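Local structure of CELL WALL surface anchor family protein (Streptococcus pneumoniae, 2X9Z) at residues Lys4-Phe9 / Asp252-Lys257; Gly11-Asp16 / Glu37-Ile42; Ala46-Ala51 / Lys102-Asn107; Ala51-Arg56 / Leu93-Ala98; Lys69-Asp74 / Thr111-Tyr116. The protein serves as the repeating backbone subunit (RrgB) of the Streptococcus pneumoniae pilus, probably stacking into the shaft of a surface fibre linked to cell adhesion. The protein carries 1 engineered substitution. One frame throughout, in Å; residues are numbered along the deposited sequence. Where two conformers were deposited one is given.

Interaction 1: Lys4-Phe9 / Asp252-Lys257; sequences KIDKDF and DPTEPK
Two proline rings do most of the touching between strand 4-9, at the edge of its sheet, and the loop 252-257, which runs beside it with the two directions only 13° apart. Pro253 lies against Ile5, whose CG2, held in the crowded position between backbone N and carbonyl carbon, reaches Pro253 CD at 3.9 Å. Pro253 CB then covers the backbone, 3.8 Å from Lys7 N, a buried nitrogen with no partner in the model. Pro256 wedges between Lys7 and Phe9. Its CD touches Lys7 CD at 4.0 Å, the two side chains crossing at about a right angle, while its CB makes a CH-pi contact 4.0 Å from the centroid of the Phe9 ring, over one face. At the edge of that ring Lys257 O stands 3.4 Å from CZ. Behind this shell, Asp8 OD1 accepts Phe9 N at 2.7 Å with its anti lone pair. A water donates to Ile5 O and Asp6 OD1 and accepts from Thr254 N at 3.2 Å. Lys22 brings its ammonium to Asp6 OD1, Lys7 O and Thr254 OG1, and Asp6 OD2 takes the amide of Asn14. Lys7 itself is fully stretched, CG anti to the backbone N (chi1 179°), and its NZ is bonded covalently to CG of Asn132 while hydrogen-bonded to Asp55 OD1. This is the intramolecular isopeptide bond of Gram-positive pilins: Lys7 NZ is now an amide nitrogen without charge, which probably eases its burial beside Asp55, and the link staples the first strand to strand 130-139.

Interaction 2: Gly11-Asp16 / Glu37-Ile42; sequences GKANPD and EIVTKI
Glu37 uses both carboxylate oxygens to hold the loop 11-16 against strand 37-42. Its CG takes the crowded position between backbone N and carbonyl carbon (chi1 66°), and the extended chain beyond it carries the carboxylate to two loop amides. Gly11 N reaches OE2 at 2.9 Å in an almost straight bond (176°), arriving from well above the carboxylate plane. Ala13 N is bound to OE1, also at 2.9 Å, on the anti lone pair. The carbonyl of Ala13 is served as well: a water bridges Ala13 O and Glu37 OE1, standing only 2.5 Å from OE1, although it has more acceptors within range than protons to give. Lys113 adds a long, weak ion pair to OE2. Further along, Asn14 OD1 accepts Thr17 N and, weakly, Asp16 N. Lys41 NZ is satisfied by Thr111 OG1.

Apolar contacts complete the grip. Ala13 CB meets Val39 CG2 at 3.7 Å; Pro15 crosses Val39 at about a right angle, with CD 3.7 Å from CG1, and Pro15 CG rests 3.9 Å from Lys41 CG. Glu37, Val39 and Lys41 alternate with Ile38 and Thr40, which turn to the other side of the strand, where Trp53 lies. A connecting loop thus pads the outer face of one sheet, in keeping with a Cna-B-like beta sandwich.

Interaction 3: Ala46-Ala51 / Lys102-Asn107; sequences ANYATA and KVNDQN
Two loops at one end of the Cna-B-like domain, the one leading into strand 50-57 and the one leaving helix 97-103, are joined here through an asparagine side chain that bonds both the N-H and the C=O of one residue, Tyr48. Backbone bonding comes first: Asp105 N donates to Ala46 O at 2.8 Å, in the carbonyl plane. Asp105 adopts a left-handed backbone conformation (phi 52°), so the chain turns sharply there.

Water-mediated bonding lies beside it. One water accepts from Ala46 N and Gln106 N and sits 2.7 Å from Val103 O, to which it can donate, so three main-chain groups from both loops gather round it.

Apolar packing is modest. Ala46 CB sits 4.1 Å above the plane of the Tyr48 ring, over its centre. The ring continues against Tyr138, Pro3 and Pro43, while Val103 packs onto Ile42 and Leu95 beneath the helix end.

Side-chain bonding carries the join. Gln106 NE2 reaches back to Asn104 O at 3.0 Å, from above the carbonyl plane. With Asn104 CG anti to its own carbonyl carbon the amide reaches Tyr48; its plane stands 84° from that of the Tyr48 ring. Asn104 OD1 accepts Tyr48 N at 2.9 Å, the donor standing above the plane of the side-chain carbonyl. Asn104 ND2 donates to Tyr48 O at 2.9 Å, nearly in its own amide plane and onto a carbonyl lone pair.

Interaction 4: Ala51-Arg56 / Leu93-Ala98; sequences ANWSDR and LKLTDA
Strands 51-56 and 93-95 pair antiparallel within one sheet of the beta sandwich, their short axes 4.7 Å apart and 176° from parallel. Trp53 and Leu93 form a hydrogen-bonded pair: Trp53 N to Leu93 O is 2.8 Å and almost straight, and Leu93 N returns the bond to Trp53 O. Asn52 and Lys94 form the next, non-hydrogen-bonded pair, with side chains on the opposite face from Trp53 and Leu93.

Trp53 runs inward from the sheet. Its CB lies 4.0 Å from Leu93 O, and with CG anti to the carbonyl carbon (chi1 -66°) and the ring turned crosswise (chi2 -96°), the six-membered ring swings edge-on along the neighbouring strand. CE3 comes first, 3.4 Å from Leu93 O, which lies in the ring plane, and it also touches Leu93 CD2. CZ3 follows, 3.9 Å from Leu95 CG, again at the edge. CH2 goes on to Val112 in the facing sheet, and CG meets Ile114 there. On the pyrrole side CD1 lies near Ile5 and Ile38, and NE1 donates to Thr40 OG1, so the indole bridges both sheets with its one polar atom satisfied.

Beyond the tryptophan, Ala51 CB packs on Leu95 CD1. Ala51 O accepts Leu95 N at 3.0 Å, but the return bond is replaced by a water, which accepts from Ala51 N at 2.9 Å and donates to Leu95 O at 2.8 Å.

Interaction 5: Lys69-Asp74 / Thr111-Tyr116; sequences KVTVDD and TVKITY
Antiparallel strands 69-72 and 111-116 sort their side chains cleanly onto two faces. Lys69, Thr71, Lys113 and Thr115 share one. Both threonines put OG1 in the crowded position between backbone N and carbonyl carbon (chi1 60° for Thr71), so that the hydroxyl lies against the neighbour: Thr71 OG1 is 3.5 Å from Lys113 CB, and Thr115 OG1 is 3.5 Å from Lys69 CB. Lys113 stays extended from its CG, whereas Lys69 bends at chi2 and again at chi4, turning off from the pair. On the buried face, Val70 is turned (chi1 55°) so that CG2, anti to the backbone N, reaches both Val112 CG1 and Ile114 CG1, each at 4.0 Å. Val72 and Val112 instead keep CG1 anti to the backbone N.

Paired main-chain bonds join Lys69 to Thr115 and Thr71 to Lys113, and Asp73 N donates to Thr111 O at 2.8 Å. Asp73 has a positive phi, and its side chain supplies the acceptor: Thr111 N meets OD1 at 3.0 Å, from above the carboxylate plane, while OD2 pairs with Lys110. With Asp74 also at positive phi, the backbone fits a type I' turn opening the tight hairpin to strand 75-76, at the edge of a sandwich sheet.

From the N terminus, strand 4-9 meets the far end of the chain in interaction 1, closing a loop of 242 residues in which the other four are nested. Interaction 2 closes first, folding the loop after strand 4-9 onto strand 33-42, and is complete before interaction 3 opens. Interaction 3 then encloses interaction 4, sharing Ala51 with it, so that strand 50-57 is tied to strand 90-95 and to the end of helix 97-103. Interaction 5 crosses both, because its strand 69-72 lies inside their loops and its partner 111-116 beyond them. Interactions 1, 2 and 5 reach one sheet, interactions 3 and 4 the other, and Trp53 and Asp55 touch across.

Interaction 1: Lys4-Phe9 / Asp252-Lys257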
# COMPACT_ATOMS: atom_id res chain seq x y z
N LYS A 4 7.37 7.03 10.99
CA LYS A 4 5.93 7.24 11.14
C LYS A 4 5.36 7.71 9.82
O LYS A 4 6.06 8.33 9.04
CB LYS A 4 5.66 8.28 12.23
CG LYS A 4 6.16 7.87 13.61
CD LYS A 4 5.76 8.89 14.67
CE LYS A 4 6.33 10.27 14.37
NZ LYS A 4 7.81 10.30 14.46
N ILE A 5 4.09 7.42 9.58
CA ILE A 5 3.48 7.76 8.30
C ILE A 5 2.01 8.14 8.44
O ILE A 5 1.34 7.68 9.36
CB ILE A 5 3.60 6.59 7.30
CG1 ILE A 5 3.23 7.02 5.88
CG2 ILE A 5 2.78 5.39 7.75
CD1 ILE A 5 3.68 6.03 4.83
N ASP A 6 1.55 8.99 7.55
CA ASP A 6 0.13 9.27 7.45
C ASP A 6 -0.22 9.52 5.99
O ASP A 6 0.63 9.98 5.20
CB ASP A 6 -0.25 10.47 8.29
CG ASP A 6 -1.76 10.65 8.40
OD1 ASP A 6 -2.50 9.64 8.43
OD2 ASP A 6 -2.22 11.81 8.46
N LYS A 7 -1.45 9.21 5.62
CA LYS A 7 -1.95 9.50 4.30
C LYS A 7 -3.28 10.23 4.41
O LYS A 7 -4.15 9.83 5.18
CB LYS A 7 -2.16 8.22 3.50
CG LYS A 7 -2.71 8.51 2.14
CD LYS A 7 -3.03 7.28 1.37
CE LYS A 7 -3.44 7.71 -0.01
NZ LYS A 7 -3.40 6.58 -0.93
N ASP A 8 -3.44 11.30 3.64
CA ASP A 8 -4.70 12.03 3.67
C ASP A 8 -4.80 12.90 2.42
O ASP A 8 -3.94 12.86 1.55
CB ASP A 8 -4.79 12.88 4.94
CG ASP A 8 -6.22 13.05 5.46
OD1 ASP A 8 -7.18 13.02 4.66
OD2 ASP A 8 -6.37 13.21 6.69
N PHE A 9 -5.87 13.68 2.34
CA PHE A 9 -6.00 14.65 1.27
C PHE A 9 -4.99 15.78 1.46
O PHE A 9 -4.42 15.94 2.54
CB PHE A 9 -7.43 15.18 1.21
CG PHE A 9 -8.45 14.09 1.07
CD1 PHE A 9 -9.38 13.84 2.08
CD2 PHE A 9 -8.46 13.28 -0.06
CE1 PHE A 9 -10.30 12.82 1.95
CE2 PHE A 9 -9.39 12.26 -0.19
CZ PHE A 9 -10.31 12.03 0.82
N ASP A 252 1.72 1.11 7.54
CA ASP A 252 0.46 1.02 6.82
C ASP A 252 -0.46 2.10 7.40
O ASP A 252 -1.10 1.89 8.43
CB ASP A 252 -0.12 -0.38 7.07
CG ASP A 252 -1.31 -0.71 6.18
OD1 ASP A 252 -1.66 0.08 5.28
OD2 ASP A 252 -1.91 -1.79 6.40
N PRO A 253 -0.49 3.29 6.78
CA PRO A 253 -1.24 4.42 7.32
C PRO A 253 -2.75 4.20 7.26
O PRO A 253 -3.25 3.45 6.42
CB PRO A 253 -0.85 5.58 6.39
CG PRO A 253 -0.46 4.92 5.12
CD PRO A 253 0.17 3.61 5.50
N THR A 254 -3.48 4.87 8.15
CA THR A 254 -4.93 4.92 8.01
C THR A 254 -5.24 5.68 6.73
O THR A 254 -4.46 6.53 6.29
CB THR A 254 -5.61 5.58 9.22
OG1 THR A 254 -5.03 6.87 9.45
CG2 THR A 254 -5.45 4.71 10.46
N GLU A 255 -6.38 5.36 6.13
CA GLU A 255 -6.67 5.72 4.75
C GLU A 255 -7.87 6.66 4.67
O GLU A 255 -8.88 6.46 5.35
CB GLU A 255 -6.92 4.45 3.93
CG GLU A 255 -5.78 3.41 4.07
CD GLU A 255 -6.15 2.00 3.60
OE1 GLU A 255 -5.24 1.14 3.51
OE2 GLU A 255 -7.34 1.73 3.33
N PRO A 256 -7.77 7.70 3.84
CA PRO A 256 -8.90 8.60 3.61
C PRO A 256 -9.89 7.95 2.65
O PRO A 256 -9.54 6.98 1.97
CB PRO A 256 -8.24 9.81 2.94
CG PRO A 256 -7.12 9.20 2.15
CD PRO A 256 -6.62 8.03 2.98
N LYS A 257 -11.11 8.46 2.61
CA LYS A 257 -12.13 7.93 1.72
C LYS A 257 -12.88 9.04 1.01
O LYS A 257 -13.01 10.15 1.53
CB LYS A 257 -13.14 7.07 2.49
CG LYS A 257 -12.55 5.81 3.09
CD LYS A 257 -13.59 5.07 3.91
CE LYS A 257 -13.01 3.82 4.53
NZ LYS A 257 -11.71 4.11 5.20
O HOH W 1 -1.64 7.03 9.55

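Interaction 2: Gly11-Asp16 / Glu37-Ile42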
# COMPACT_ATOMS: atom_id res chain seq x y z
N GLY A 11 -2.86 18.76 2.36
CA GLY A 11 -2.85 19.66 3.49
C GLY A 11 -3.27 19.05 4.82
O GLY A 11 -3.26 19.74 5.84
N LYS A 12 -3.65 17.78 4.81
CA LYS A 12 -4.25 17.18 6.00
C LYS A 12 -3.46 16.03 6.62
O LYS A 12 -3.78 15.58 7.72
CB LYS A 12 -5.67 16.71 5.67
CG LYS A 12 -6.63 17.83 5.28
CD LYS A 12 -8.04 17.29 5.05
CE LYS A 12 -9.09 18.40 5.04
NZ LYS A 12 -9.00 19.28 3.85
N ALA A 13 -2.42 15.55 5.93
CA ALA A 13 -1.63 14.44 6.47
C ALA A 13 -0.74 14.91 7.61
O ALA A 13 -0.13 15.97 7.55
CB ALA A 13 -0.81 13.79 5.38
N ASN A 14 -0.66 14.09 8.66
CA ASN A 14 0.07 14.45 9.86
C ASN A 14 0.36 13.18 10.67
O ASN A 14 -0.50 12.69 11.39
CB ASN A 14 -0.77 15.43 10.69
CG ASN A 14 -0.01 16.00 11.88
OD1 ASN A 14 0.86 15.34 12.45
ND2 ASN A 14 -0.37 17.22 12.27
N PRO A 15 1.59 12.65 10.54
CA PRO A 15 1.91 11.38 11.20
C PRO A 15 1.83 11.45 12.72
O PRO A 15 1.53 10.43 13.35
CB PRO A 15 3.36 11.12 10.78
CG PRO A 15 3.53 11.87 9.52
CD PRO A 15 2.67 13.10 9.65
N ASP A 16 2.11 12.61 13.29
CA ASP A 16 2.06 12.77 14.74
C ASP A 16 0.62 12.84 15.24
O ASP A 16 0.30 12.31 16.31
CB ASP A 16 2.82 14.04 15.16
CG ASP A 16 4.32 13.93 14.94
OD1 ASP A 16 4.87 12.84 15.19
OD2 ASP A 16 4.94 14.93 14.53
N GLU A 37 -1.80 13.30 -0.32
CA GLU A 37 -0.42 13.38 0.14
C GLU A 37 -0.12 12.26 1.13
O GLU A 37 -0.98 11.83 1.91
CB GLU A 37 -0.14 14.74 0.76
CG GLU A 37 -0.91 15.02 2.03
CD GLU A 37 -0.69 16.43 2.54
OE1 GLU A 37 -0.79 16.63 3.77
OE2 GLU A 37 -0.43 17.34 1.73
N ILE A 38 1.12 11.78 1.08
CA ILE A 38 1.64 10.79 2.01
C ILE A 38 2.83 11.45 2.68
O ILE A 38 3.76 11.91 2.01
CB ILE A 38 2.13 9.53 1.25
CG1 ILE A 38 1.02 8.95 0.37
CG2 ILE A 38 2.68 8.50 2.23
CD1 ILE A 38 1.55 7.98 -0.65
N VAL A 39 2.80 11.53 4.01
CA VAL A 39 3.87 12.17 4.77
C VAL A 39 4.53 11.13 5.67
O VAL A 39 3.83 10.43 6.42
CB VAL A 39 3.34 13.34 5.61
CG1 VAL A 39 4.42 13.89 6.52
CG2 VAL A 39 2.77 14.44 4.71
N THR A 40 5.85 11.03 5.58
CA THR A 40 6.61 10.03 6.34
C THR A 40 7.73 10.71 7.12
O THR A 40 8.45 11.54 6.57
CB THR A 40 7.22 8.96 5.40
OG1 THR A 40 6.18 8.45 4.55
CG2 THR A 40 7.83 7.82 6.20
N LYS A 41 7.85 10.35 8.39
CA LYS A 41 8.91 10.87 9.24
C LYS A 41 9.95 9.78 9.43
O LYS A 41 9.64 8.71 9.95
CB LYS A 41 8.35 11.26 10.61
CG LYS A 41 7.25 12.29 10.57
CD LYS A 41 7.76 13.67 10.26
CE LYS A 41 6.64 14.69 10.34
NZ LYS A 41 7.10 16.08 10.03
N ILE A 42 11.17 10.06 9.01
CA ILE A 42 12.27 9.12 9.16
C ILE A 42 13.15 9.60 10.30
O ILE A 42 13.53 10.77 10.35
CB ILE A 42 13.06 9.02 7.83
CG1 ILE A 42 12.16 8.39 6.76
CG2 ILE A 42 14.37 8.23 8.01
CD1 ILE A 42 12.80 8.26 5.41
O HOH W 2 0.00 18.01 5.70

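Interaction 3: Ala46-Ala51 / Lys102-Asn107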
# COMPACT_ATOMS: atom_id res chain seq x y z
N ALA A 46 19.17 7.24 10.76
CA ALA A 46 18.70 6.07 10.04
C ALA A 46 19.79 5.48 9.14
O ALA A 46 20.68 6.20 8.68
CB ALA A 46 17.46 6.42 9.22
N ASN A 47 19.72 4.18 8.90
CA ASN A 47 20.63 3.53 7.96
C ASN A 47 19.89 2.53 7.08
O ASN A 47 20.26 1.36 6.98
CB ASN A 47 21.78 2.84 8.71
CG ASN A 47 22.92 2.47 7.78
OD1 ASN A 47 23.18 3.15 6.79
ND2 ASN A 47 23.60 1.37 8.11
N TYR A 48 18.82 3.00 6.44
CA TYR A 48 17.99 2.11 5.65
C TYR A 48 18.66 1.71 4.35
O TYR A 48 19.28 2.53 3.68
CB TYR A 48 16.65 2.77 5.33
CG TYR A 48 15.79 3.15 6.52
CD1 TYR A 48 15.99 2.57 7.77
CD2 TYR A 48 14.76 4.07 6.38
CE1 TYR A 48 15.19 2.92 8.85
CE2 TYR A 48 13.96 4.43 7.45
CZ TYR A 48 14.17 3.85 8.68
OH TYR A 48 13.35 4.23 9.74
N ALA A 49 18.52 0.43 4.00
CA ALA A 49 18.90 -0.07 2.68
C ALA A 49 17.78 0.15 1.68
O ALA A 49 18.02 0.20 0.48
CB ALA A 49 19.23 -1.56 2.77
N THR A 50 16.55 0.27 2.18
CA THR A 50 15.38 0.47 1.34
C THR A 50 14.42 1.44 2.01
O THR A 50 14.17 1.35 3.22
CB THR A 50 14.63 -0.86 1.07
OG1 THR A 50 15.50 -1.76 0.36
CG2 THR A 50 13.36 -0.62 0.25
N ALA A 51 13.91 2.38 1.22
CA ALA A 51 12.81 3.24 1.61
C ALA A 51 11.87 3.30 0.41
O ALA A 51 12.12 4.04 -0.54
CB ALA A 51 13.31 4.62 1.98
N LYS A 102 20.08 11.34 1.48
CA LYS A 102 19.44 12.54 1.99
C LYS A 102 18.54 12.30 3.20
O LYS A 102 18.15 13.24 3.88
CB LYS A 102 18.66 13.25 0.87
CG LYS A 102 19.57 13.82 -0.21
CD LYS A 102 18.80 14.43 -1.37
CE LYS A 102 19.76 15.14 -2.31
NZ LYS A 102 19.05 15.73 -3.48
N VAL A 103 18.21 11.03 3.48
CA VAL A 103 17.39 10.72 4.66
C VAL A 103 18.13 9.90 5.71
O VAL A 103 17.73 9.90 6.86
CB VAL A 103 16.04 10.04 4.30
CG1 VAL A 103 15.23 10.93 3.38
CG2 VAL A 103 16.27 8.67 3.67
N ASN A 104 19.20 9.21 5.31
CA ASN A 104 19.99 8.39 6.23
C ASN A 104 21.06 9.23 6.92
O ASN A 104 21.55 10.21 6.37
CB ASN A 104 20.70 7.26 5.49
CG ASN A 104 19.81 6.06 5.23
OD1 ASN A 104 18.79 5.87 5.90
ND2 ASN A 104 20.19 5.25 4.26
N ASP A 105 21.44 8.81 8.13
CA ASP A 105 22.55 9.44 8.84
C ASP A 105 22.40 10.96 8.95
O ASP A 105 23.36 11.71 8.76
CB ASP A 105 23.89 9.08 8.19
CG ASP A 105 25.08 9.35 9.10
OD1 ASP A 105 24.91 9.33 10.34
OD2 ASP A 105 26.19 9.58 8.58
N GLN A 106 21.18 11.40 9.25
CA GLN A 106 20.90 12.82 9.49
C GLN A 106 20.71 13.07 10.99
O GLN A 106 20.36 12.15 11.74
CB GLN A 106 19.68 13.26 8.69
CG GLN A 106 19.82 12.96 7.20
CD GLN A 106 20.99 13.71 6.56
OE1 GLN A 106 21.30 14.85 6.91
NE2 GLN A 106 21.61 13.08 5.58
N ASN A 107 20.95 14.30 11.43
CA ASN A 107 20.96 14.58 12.87
C ASN A 107 19.61 14.94 13.47
O ASN A 107 19.49 15.15 14.68
CB ASN A 107 22.05 15.61 13.23
CG ASN A 107 21.56 17.05 13.19
OD1 ASN A 107 20.55 17.37 12.57
ND2 ASN A 107 22.31 17.93 13.86
O HOH W 3 18.56 9.92 9.43

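Interaction 4: Ala51-Arg56 / Leu93-Ala98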
# COMPACT_ATOMS: atom_id res chain seq x y z
N ALA A 51 13.91 2.38 1.22
CA ALA A 51 12.81 3.24 1.61
C ALA A 51 11.87 3.30 0.41
O ALA A 51 12.12 4.04 -0.54
CB ALA A 51 13.31 4.62 1.98
N ASN A 52 10.81 2.49 0.47
CA ASN A 52 9.90 2.30 -0.65
C ASN A 52 8.46 2.61 -0.24
O ASN A 52 8.00 2.14 0.81
CB ASN A 52 10.01 0.85 -1.12
CG ASN A 52 9.06 0.52 -2.26
OD1 ASN A 52 9.31 0.88 -3.42
ND2 ASN A 52 7.98 -0.20 -1.95
N TRP A 53 7.75 3.36 -1.08
CA TRP A 53 6.33 3.61 -0.87
C TRP A 53 5.54 2.96 -2.01
O TRP A 53 5.90 3.10 -3.17
CB TRP A 53 6.01 5.11 -0.84
CG TRP A 53 6.60 5.84 0.33
CD1 TRP A 53 5.97 6.13 1.52
CD2 TRP A 53 7.93 6.36 0.44
NE1 TRP A 53 6.84 6.81 2.35
CE2 TRP A 53 8.04 6.96 1.71
CE3 TRP A 53 9.04 6.38 -0.42
CZ2 TRP A 53 9.21 7.58 2.15
CZ3 TRP A 53 10.20 6.99 0.02
CH2 TRP A 53 10.28 7.58 1.29
N SER A 54 4.46 2.28 -1.67
CA SER A 54 3.66 1.57 -2.64
C SER A 54 2.20 1.97 -2.39
O SER A 54 1.73 1.91 -1.26
CB SER A 54 3.87 0.06 -2.46
OG SER A 54 3.15 -0.70 -3.42
N ASP A 55 1.50 2.37 -3.45
CA ASP A 55 0.16 2.92 -3.32
C ASP A 55 -0.76 2.34 -4.41
O ASP A 55 -0.42 2.35 -5.58
CB ASP A 55 0.26 4.44 -3.46
CG ASP A 55 -0.99 5.18 -3.05
OD1 ASP A 55 -2.08 4.58 -2.89
OD2 ASP A 55 -0.86 6.41 -2.90
N ARG A 56 -1.92 1.82 -4.01
CA ARG A 56 -2.92 1.37 -4.97
C ARG A 56 -4.28 1.88 -4.55
O ARG A 56 -4.51 2.15 -3.37
CB ARG A 56 -2.96 -0.16 -5.08
CG ARG A 56 -1.69 -0.79 -5.62
CD ARG A 56 -1.49 -0.44 -7.11
NE ARG A 56 -0.35 -1.15 -7.72
CZ ARG A 56 0.92 -0.80 -7.57
NH1 ARG A 56 1.25 0.23 -6.81
NH2 ARG A 56 1.87 -1.51 -8.17
N LEU A 93 7.28 4.11 -5.43
CA LEU A 93 8.34 5.11 -5.44
C LEU A 93 9.40 4.65 -4.46
O LEU A 93 9.11 4.47 -3.28
CB LEU A 93 7.80 6.50 -5.05
CG LEU A 93 8.75 7.70 -5.23
CD1 LEU A 93 7.96 9.00 -5.33
CD2 LEU A 93 9.80 7.79 -4.12
N LYS A 94 10.62 4.45 -4.94
CA LYS A 94 11.69 3.98 -4.08
C LYS A 94 12.87 4.94 -4.14
O LYS A 94 13.21 5.46 -5.21
CB LYS A 94 12.13 2.59 -4.50
CG LYS A 94 12.84 2.53 -5.83
CD LYS A 94 13.59 1.22 -5.98
CE LYS A 94 15.03 1.47 -6.37
NZ LYS A 94 15.82 0.22 -6.30
N LEU A 95 13.50 5.18 -3.00
CA LEU A 95 14.70 6.01 -3.00
C LEU A 95 15.88 5.23 -3.57
O LEU A 95 16.08 4.05 -3.25
CB LEU A 95 15.03 6.51 -1.59
CG LEU A 95 13.97 7.39 -0.93
CD1 LEU A 95 14.52 8.00 0.35
CD2 LEU A 95 13.47 8.49 -1.87
N THR A 96 16.67 5.88 -4.43
CA THR A 96 17.93 5.31 -4.89
C THR A 96 18.99 5.55 -3.82
O THR A 96 18.70 6.15 -2.79
CB THR A 96 18.41 6.01 -6.16
OG1 THR A 96 18.64 7.39 -5.85
CG2 THR A 96 17.37 5.90 -7.27
N ASP A 97 20.21 5.10 -4.06
CA ASP A 97 21.28 5.38 -3.11
C ASP A 97 21.44 6.89 -2.90
O ASP A 97 21.67 7.35 -1.78
CB ASP A 97 22.59 4.74 -3.55
CG ASP A 97 22.59 3.23 -3.41
OD1 ASP A 97 21.66 2.68 -2.78
OD2 ASP A 97 23.53 2.58 -3.93
N ALA A 98 21.32 7.66 -3.98
CA ALA A 98 21.43 9.11 -3.91
C ALA A 98 20.32 9.71 -3.02
O ALA A 98 20.57 10.63 -2.25
CB ALA A 98 21.39 9.73 -5.30
O HOH W 4 14.85 2.22 -1.57

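Interaction 5: Lys69-Asp74 / Thr111-Tyr116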
# COMPACT_ATOMS: atom_id res chain seq x y z
N LYS A 69 4.80 14.01 -7.09
CA LYS A 69 5.91 14.87 -6.69
C LYS A 69 6.43 14.41 -5.33
O LYS A 69 5.66 13.96 -4.48
CB LYS A 69 5.44 16.33 -6.57
CG LYS A 69 4.75 16.90 -7.81
CD LYS A 69 5.74 17.49 -8.80
CE LYS A 69 5.03 18.38 -9.82
NZ LYS A 69 4.09 17.61 -10.66
N VAL A 70 7.74 14.49 -5.14
CA VAL A 70 8.33 14.05 -3.87
C VAL A 70 9.35 15.06 -3.35
O VAL A 70 10.22 15.53 -4.10
CB VAL A 70 8.95 12.64 -3.99
CG1 VAL A 70 9.97 12.58 -5.12
CG2 VAL A 70 9.57 12.21 -2.67
N THR A 71 9.24 15.38 -2.07
CA THR A 71 10.12 16.32 -1.40
C THR A 71 10.66 15.71 -0.11
O THR A 71 10.00 14.86 0.51
CB THR A 71 9.39 17.65 -1.05
OG1 THR A 71 8.28 17.37 -0.17
CG2 THR A 71 8.89 18.35 -2.31
N VAL A 72 11.85 16.15 0.28
CA VAL A 72 12.37 15.88 1.62
C VAL A 72 12.57 17.23 2.30
O VAL A 72 13.25 18.10 1.77
CB VAL A 72 13.70 15.12 1.57
CG1 VAL A 72 14.26 14.94 2.98
CG2 VAL A 72 13.54 13.78 0.87
N ASP A 73 11.96 17.41 3.47
CA ASP A 73 11.95 18.69 4.17
C ASP A 73 11.57 19.83 3.22
O ASP A 73 12.14 20.92 3.26
CB ASP A 73 13.29 18.95 4.87
CG ASP A 73 13.52 18.03 6.07
OD1 ASP A 73 12.58 17.35 6.51
OD2 ASP A 73 14.65 17.99 6.58
N ASP A 74 10.59 19.55 2.36
CA ASP A 74 10.05 20.53 1.41
C ASP A 74 11.02 20.93 0.29
O ASP A 74 10.79 21.92 -0.40
CB ASP A 74 9.50 21.76 2.14
CG ASP A 74 8.30 21.44 3.02
OD1 ASP A 74 7.41 20.69 2.57
OD2 ASP A 74 8.25 21.94 4.16
N THR A 111 11.46 14.65 6.94
CA THR A 111 10.08 14.49 6.51
C THR A 111 10.00 14.33 5.00
O THR A 111 10.35 15.24 4.26
CB THR A 111 9.24 15.71 6.90
OG1 THR A 111 9.27 15.85 8.33
CG2 THR A 111 7.81 15.55 6.44
N VAL A 112 9.52 13.17 4.56
CA VAL A 112 9.30 12.93 3.14
C VAL A 112 7.83 13.18 2.84
O VAL A 112 6.97 12.69 3.56
CB VAL A 112 9.65 11.47 2.73
CG1 VAL A 112 9.50 11.30 1.22
CG2 VAL A 112 11.06 11.12 3.17
N LYS A 113 7.55 13.95 1.80
CA LYS A 113 6.18 14.17 1.37
C LYS A 113 6.02 13.80 -0.10
O LYS A 113 6.79 14.24 -0.96
CB LYS A 113 5.78 15.64 1.59
CG LYS A 113 4.36 15.98 1.17
CD LYS A 113 4.03 17.41 1.57
CE LYS A 113 2.71 17.88 1.01
NZ LYS A 113 2.48 19.30 1.38
N ILE A 114 5.02 12.97 -0.37
CA ILE A 114 4.71 12.55 -1.73
C ILE A 114 3.30 13.04 -2.03
O ILE A 114 2.37 12.78 -1.27
CB ILE A 114 4.75 11.02 -1.87
CG1 ILE A 114 6.14 10.50 -1.53
CG2 ILE A 114 4.32 10.60 -3.29
CD1 ILE A 114 6.19 8.98 -1.38
N THR A 115 3.14 13.78 -3.12
CA THR A 115 1.83 14.28 -3.51
C THR A 115 1.46 13.77 -4.89
O THR A 115 2.33 13.48 -5.72
CB THR A 115 1.77 15.82 -3.49
OG1 THR A 115 2.68 16.35 -4.46
CG2 THR A 115 2.15 16.37 -2.13
N TYR A 116 0.16 13.65 -5.13
CA TYR A 116 -0.36 13.20 -6.42
C TYR A 116 -1.87 13.41 -6.43
O TYR A 116 -2.45 13.76 -5.41
CB TYR A 116 -0.05 11.72 -6.66
CG TYR A 116 -0.79 10.79 -5.74
CD1 TYR A 116 -2.03 10.26 -6.11
CD2 TYR A 116 -0.28 10.44 -4.50
CE1 TYR A 116 -2.74 9.40 -5.27
CE2 TYR A 116 -0.97 9.58 -3.65
CZ TYR A 116 -2.20 9.07 -4.04
OH TYR A 116 -2.89 8.22 -3.21
O HOH W 5 8.94 17.15 2.56
O HOH W 6 5.71 16.60 -2.34
O HOH W 7 11.27 17.67 8.99